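Local coordinates for conjugal transfer protein (Escherichia coli, PDB 5I97) that forms part of the pKM101 type IV secretion system for conjugal transfer, as a VirB8-like inner-membrane protein whose soluble domain is probably periplasmic, at residues 35-40 with 58-63; 39-44 with 154-159. All blocks are in the same frame, centred on the assembly; numbering follows the deposited sequence.

Contact 1: 35-40 with 58-63; sequences TQYVIH and LMSTPN
Y37, on the long helix 27-42, packs against M59 and S60 in a buried helix-to-turn contact near the centre of the domain, where the chain leaves helix 49-58 and prepares to enter helix 62-69. The domain belongs to the VirB8 family of the NTF2 clan, in which helices pack on one face of a curved antiparallel sheet. A single ring does nearly all the work. CG of Y37 stands anti to the backbone N (chi1 -175°), which swings the ring off the helix and carries its hydroxyl across to the turn. There Y37 OH donates to S60 OG over 2.9 Å, and the serine oxygen lies at the ring edge, near the ring plane. One side of the phenol runs along the turn: Y37 CD1 is 3.7 Å from M59 CB, while Y37 CE1 comes to 3.4 Å from M59 O, which approaches obliquely. The M59 chain, extended beyond CG, runs past the tyrosine the opposite way. M59 is the first residue to break from helical geometry after helix 49-58, and T61 stands at the N-cap position of the next helix, so the tyrosine meets the chain between two helices. S60 OG is also hydrogen-bonded to V56 O, in the last turn of helix 49-58, and Y37 OH is bonded to R41 NH1 as well. The tyrosine hydroxyl thus joins a polar chain that runs from the partly exposed R41 guanidinium through the buried phenol and serine hydroxyls to the V56 carbonyl. Such a chain satisfies the hydroxyls away from water and probably restricts the ring's position against the turn.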
loop_
_atom_site.group_PDB
_atom_site.type_symbol
_atom_site.label_atom_id
_atom_site.label_comp_id
_atom_site.label_asym_id
_atom_site.label_seq_id
_atom_site.Cartn_x
_atom_site.Cartn_y
_atom_site.Cartn_z
ATOM N N THR A 35 12.358 12.148 10.077
ATOM C CA THR A 35 11.601 10.984 9.667
ATOM C C THR A 35 11.519 10.922 8.135
ATOM O O THR A 35 11.549 9.841 7.562
ATOM C CB THR A 35 10.175 10.940 10.297
ATOM O OG1 THR A 35 9.489 12.164 10.047
ATOM C CG2 THR A 35 10.246 10.712 11.793
ATOM N N GLN A 36 11.408 12.077 7.483
ATOM C CA GLN A 36 11.417 12.141 6.020
ATOM C C GLN A 36 12.705 11.592 5.455
ATOM O O GLN A 36 12.710 10.902 4.448
ATOM C CB GLN A 36 11.258 13.583 5.533
ATOM C CG GLN A 36 9.867 14.125 5.628
ATOM C CD GLN A 36 8.950 13.451 4.660
ATOM O OE1 GLN A 36 8.036 12.743 5.057
ATOM N NE2 GLN A 36 9.176 13.679 3.372
ATOM N N TYR A 37 13.800 11.904 6.123
ATOM C CA TYR A 37 15.101 11.475 5.673
ATOM C C TYR A 37 15.195 9.960 5.742
ATOM O O TYR A 37 15.622 9.324 4.785
ATOM C CB TYR A 37 16.199 12.132 6.498
ATOM C CG TYR A 37 17.599 11.836 6.028
ATOM C CD1 TYR A 37 18.211 12.621 5.060
ATOM C CD2 TYR A 37 18.314 10.764 6.547
ATOM C CE1 TYR A 37 19.502 12.354 4.629
ATOM C CE2 TYR A 37 19.603 10.493 6.127
ATOM C CZ TYR A 37 20.193 11.287 5.168
ATOM O OH TYR A 37 21.470 11.008 4.753
ATOM N N VAL A 38 14.802 9.395 6.878
ATOM C CA VAL A 38 14.833 7.957 7.060
ATOM C C VAL A 38 13.917 7.266 6.063
ATOM O O VAL A 38 14.265 6.249 5.488
ATOM C CB VAL A 38 14.429 7.564 8.486
ATOM C CG1 VAL A 38 14.218 6.045 8.595
ATOM C CG2 VAL A 38 15.459 8.059 9.481
ATOM N N ILE A 39 12.740 7.825 5.850
ATOM C CA ILE A 39 11.818 7.243 4.899
ATOM C C ILE A 39 12.385 7.271 3.477
ATOM O O ILE A 39 12.292 6.282 2.754
ATOM C CB ILE A 39 10.465 7.945 4.964
ATOM C CG1 ILE A 39 9.752 7.562 6.262
ATOM C CG2 ILE A 39 9.593 7.539 3.801
ATOM C CD1 ILE A 39 8.526 8.390 6.562
ATOM N N HIS A 40 12.990 8.394 3.085
ATOM C CA HIS A 40 13.576 8.522 1.760
ATOM C C HIS A 40 14.738 7.553 1.576
ATOM O O HIS A 40 14.905 6.974 0.507
ATOM C CB HIS A 40 14.088 9.943 1.517
ATOM C CG HIS A 40 13.038 10.930 1.118
ATOM N ND1 HIS A 40 12.152 10.707 0.085
ATOM C CD2 HIS A 40 12.749 12.164 1.598
ATOM C CE1 HIS A 40 11.360 11.756 -0.048
ATOM N NE2 HIS A 40 11.703 12.654 0.858
ATOM N N LEU A 58 20.278 16.109 -1.109
ATOM C CA LEU A 58 20.105 17.498 -0.704
ATOM C C LEU A 58 20.096 17.653 0.813
ATOM O O LEU A 58 20.403 18.714 1.326
ATOM C CB LEU A 58 18.814 18.078 -1.282
ATOM C CG LEU A 58 18.717 18.148 -2.803
ATOM C CD1 LEU A 58 17.343 18.635 -3.218
ATOM C CD2 LEU A 58 19.800 19.066 -3.354
ATOM N N MET A 59 19.757 16.581 1.520
ATOM C CA MET A 59 19.616 16.636 2.961
ATOM C C MET A 59 20.787 15.997 3.673
ATOM O O MET A 59 20.654 15.563 4.809
ATOM C CB MET A 59 18.320 15.960 3.398
ATOM C CG MET A 59 17.073 16.624 2.871
ATOM S SD MET A 59 15.626 15.636 3.240
ATOM C CE MET A 59 14.399 16.498 2.274
ATOM N N SER A 60 21.935 15.937 3.010
ATOM C CA SER A 60 23.101 15.315 3.613
ATOM C C SER A 60 24.310 16.215 3.433
ATOM O O SER A 60 24.396 16.944 2.457
ATOM C CB SER A 60 23.399 13.944 2.978
ATOM O OG SER A 60 22.263 13.099 2.902
ATOM N N THR A 61 25.252 16.140 4.366
ATOM C CA THR A 61 26.563 16.701 4.146
ATOM C C THR A 61 27.229 15.853 3.066
ATOM O O THR A 61 26.864 14.695 2.870
ATOM C CB THR A 61 27.424 16.715 5.421
ATOM O OG1 THR A 61 27.574 15.383 5.914
ATOM C CG2 THR A 61 26.791 17.589 6.503
ATOM N N PRO A 62 28.188 16.429 2.338
ATOM C CA PRO A 62 28.813 15.647 1.267
ATOM C C PRO A 62 29.415 14.320 1.741
ATOM O O PRO A 62 29.400 13.345 0.989
ATOM C CB PRO A 62 29.905 16.588 0.752
ATOM C CG PRO A 62 29.376 17.953 1.031
ATOM C CD PRO A 62 28.574 17.853 2.296
ATOM N N ASN A 63 29.908 14.272 2.973
ATOM C CA ASN A 63 30.448 13.030 3.517
ATOM C C ASN A 63 29.359 11.984 3.683
ATOM O O ASN A 63 29.515 10.848 3.260
ATOM C CB ASN A 63 31.138 13.278 4.852
ATOM C CG ASN A 63 32.303 14.243 4.728
ATOM O OD1 ASN A 63 32.360 15.267 5.419
ATOM N ND2 ASN A 63 33.233 13.931 3.835
#

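Contact 2: 39-44 with 154-159; sequences IHRESY and TSYRVN
The last turn of helix 27-42 meets the edge strand 151-160 of the antiparallel sheet through Y156, whose ring is met by R41 and E42 at the domain surface. R41, with CG anti to the backbone N and the chain extended to NE, reaches along the ring, its side chain antiparallel to that of the tyrosine. One guanidinium face lies against the CD2-CE2 bond of Y156: Y156 CD2 stands 3.4 Å off the plane of the R41 guanidinium, centred on it, and R41 NE approaches the ring obliquely, 3.4 Å from Y156 CE2. The two planes are 30° apart, an inclined packing of charged group and aromatic. E42 approaches the far end of the same ring. Y156 OH donates to E42 OE2 over 2.8 Å, meeting the carboxylate oxygen on its anti side, 25° out of plane; a bend at chi2 (-60°) turns the acid to this position. Beyond it, V158 CG2 comes to 4.0 Å from E42 OE2. A phenylalanine in place of Y156 could keep the ring beside R41 but would probably leave E42 OE2 without its phenolic donor, loosening the helix end from the strand. Where the helix ends, S43 N bonds to I39 O. On the helical side R41 NH1 is hydrogen-bonded to Y37 OH, and R41 also touches V56 of helix 49-58. Toward the sheet, Y156 touches M130 and V158 touches W126 and A128 of the neighbouring strand 124-134, while E42 rests on V90 of strand 86-98.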
loop_
_atom_site.group_PDB
_atom_site.type_symbol
_atom_site.label_atom_id
_atom_site.label_comp_id
_atom_site.label_asym_id
_atom_site.label_seq_id
_atom_site.Cartn_x
_atom_site.Cartn_y
_atom_site.Cartn_z
ATOM N N ILE A 39 12.740 7.825 5.850
ATOM C CA ILE A 39 11.818 7.243 4.899
ATOM C C ILE A 39 12.385 7.271 3.477
ATOM O O ILE A 39 12.292 6.282 2.754
ATOM C CB ILE A 39 10.465 7.945 4.964
ATOM C CG1 ILE A 39 9.752 7.562 6.262
ATOM C CG2 ILE A 39 9.593 7.539 3.801
ATOM C CD1 ILE A 39 8.526 8.390 6.562
ATOM N N HIS A 40 12.990 8.394 3.085
ATOM C CA HIS A 40 13.576 8.522 1.760
ATOM C C HIS A 40 14.738 7.553 1.576
ATOM O O HIS A 40 14.905 6.974 0.507
ATOM C CB HIS A 40 14.088 9.943 1.517
ATOM C CG HIS A 40 13.038 10.930 1.118
ATOM N ND1 HIS A 40 12.152 10.707 0.085
ATOM C CD2 HIS A 40 12.749 12.164 1.598
ATOM C CE1 HIS A 40 11.360 11.756 -0.048
ATOM N NE2 HIS A 40 11.703 12.654 0.858
ATOM N N ARG A 41 15.539 7.390 2.623
ATOM C CA ARG A 41 16.787 6.648 2.516
ATOM C C ARG A 41 16.627 5.140 2.696
ATOM O O ARG A 41 17.294 4.364 2.022
ATOM C CB ARG A 41 17.797 7.187 3.526
ATOM C CG ARG A 41 19.087 6.428 3.566
ATOM C CD ARG A 41 20.214 7.252 4.124
ATOM N NE ARG A 41 21.446 6.476 4.175
ATOM C CZ ARG A 41 22.657 6.987 4.356
ATOM N NH1 ARG A 41 22.823 8.297 4.487
ATOM N NH2 ARG A 41 23.706 6.186 4.395
ATOM N N GLU A 42 15.725 4.727 3.580
ATOM C CA GLU A 42 15.605 3.316 3.923
ATOM C C GLU A 42 14.506 2.627 3.135
ATOM O O GLU A 42 14.398 1.408 3.154
ATOM C CB GLU A 42 15.351 3.150 5.425
ATOM C CG GLU A 42 16.449 3.732 6.286
ATOM C CD GLU A 42 17.789 3.092 6.016
ATOM O OE1 GLU A 42 17.816 1.889 5.688
ATOM O OE2 GLU A 42 18.814 3.802 6.102
ATOM N N SER A 43 13.694 3.405 2.437
ATOM C CA SER A 43 12.708 2.814 1.553
ATOM C C SER A 43 13.351 2.444 0.236
ATOM O O SER A 43 14.391 2.984 -0.140
ATOM C CB SER A 43 11.550 3.767 1.279
ATOM O OG SER A 43 10.918 4.195 2.462
ATOM N N TYR A 44 12.725 1.511 -0.463
ATOM C CA TYR A 44 13.051 1.280 -1.855
ATOM C C TYR A 44 11.782 1.113 -2.672
ATOM O O TYR A 44 11.001 0.178 -2.473
ATOM C CB TYR A 44 13.949 0.064 -2.049
ATOM C CG TYR A 44 14.303 -0.092 -3.505
ATOM C CD1 TYR A 44 15.301 0.679 -4.081
ATOM C CD2 TYR A 44 13.596 -0.967 -4.322
ATOM C CE1 TYR A 44 15.605 0.556 -5.410
ATOM C CE2 TYR A 44 13.896 -1.093 -5.648
ATOM C CZ TYR A 44 14.898 -0.331 -6.195
ATOM O OH TYR A 44 15.202 -0.465 -7.536
ATOM N N THR A 154 24.233 15.102 9.391
ATOM C CA THR A 154 25.681 15.242 9.531
ATOM C C THR A 154 26.383 13.947 9.917
ATOM O O THR A 154 27.601 13.839 9.814
ATOM C CB THR A 154 26.034 16.316 10.577
ATOM O OG1 THR A 154 25.567 15.901 11.864
ATOM C CG2 THR A 154 25.390 17.627 10.213
ATOM N N SER A 155 25.622 12.997 10.443
ATOM C CA SER A 155 26.137 11.659 10.673
ATOM C C SER A 155 24.967 10.693 10.648
ATOM O O SER A 155 23.848 11.063 10.981
ATOM C CB SER A 155 26.915 11.568 11.978
ATOM O OG SER A 155 26.051 11.553 13.085
ATOM N N TYR A 156 25.212 9.461 10.219
ATOM C CA TYR A 156 24.126 8.523 10.040
ATOM C C TYR A 156 24.613 7.096 10.160
ATOM O O TYR A 156 25.455 6.639 9.395
ATOM C CB TYR A 156 23.465 8.743 8.682
ATOM C CG TYR A 156 22.186 7.962 8.478
ATOM C CD1 TYR A 156 20.986 8.426 8.988
ATOM C CD2 TYR A 156 22.181 6.779 7.763
ATOM C CE1 TYR A 156 19.820 7.731 8.799
ATOM C CE2 TYR A 156 21.019 6.077 7.566
ATOM C CZ TYR A 156 19.842 6.558 8.089
ATOM O OH TYR A 156 18.676 5.874 7.906
ATOM N N ARG A 157 24.098 6.394 11.149
ATOM C CA ARG A 157 24.413 4.991 11.286
ATOM C C ARG A 157 23.192 4.238 11.773
ATOM O O ARG A 157 22.470 4.692 12.665
ATOM C CB ARG A 157 25.636 4.819 12.188
ATOM C CG ARG A 157 25.417 5.027 13.649
ATOM C CD ARG A 157 26.672 4.670 14.430
ATOM N NE ARG A 157 26.577 5.077 15.834
ATOM C CZ ARG A 157 26.180 4.291 16.829
ATOM N NH1 ARG A 157 25.839 3.028 16.593
ATOM N NH2 ARG A 157 26.132 4.772 18.068
ATOM N N VAL A 158 22.958 3.093 11.146
ATOM C CA VAL A 158 21.819 2.257 11.449
ATOM C C VAL A 158 22.308 0.929 11.987
ATOM O O VAL A 158 23.297 0.387 11.517
ATOM C CB VAL A 158 20.935 2.046 10.204
ATOM C CG1 VAL A 158 19.775 1.106 10.506
ATOM C CG2 VAL A 158 20.414 3.389 9.702
ATOM N N ASN A 159 21.610 0.421 12.990
ATOM C CA ASN A 159 21.902 -0.868 13.579
ATOM C C ASN A 159 20.606 -1.582 13.835
ATOM O O ASN A 159 19.575 -0.936 14.016
ATOM C CB ASN A 159 22.686 -0.731 14.887
ATOM C CG ASN A 159 23.980 0.025 14.726
ATOM O OD1 ASN A 159 24.180 1.076 15.327
ATOM N ND2 ASN A 159 24.884 -0.528 13.937
#

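How the contacts relate
From the N terminus, helix 27-42 supplies the first segment of both contacts, which overlap at I39 and H40. Contact 1 closes the shorter loop, returning after helix 49-58 at the turn into helix 62-69. Contact 2 starts a few residues further along and closes only at the last strand, spanning the four intervening helices and the first three strands; the two loops therefore interlock rather than nest. Their centres lie 7 Å apart, and they meet where Y37 packs edge-to-face with Y156, and where T61 CG2 touches T154 CG2. Together they tie one helix to the helical layer and to the sheet's C-terminal edge strand.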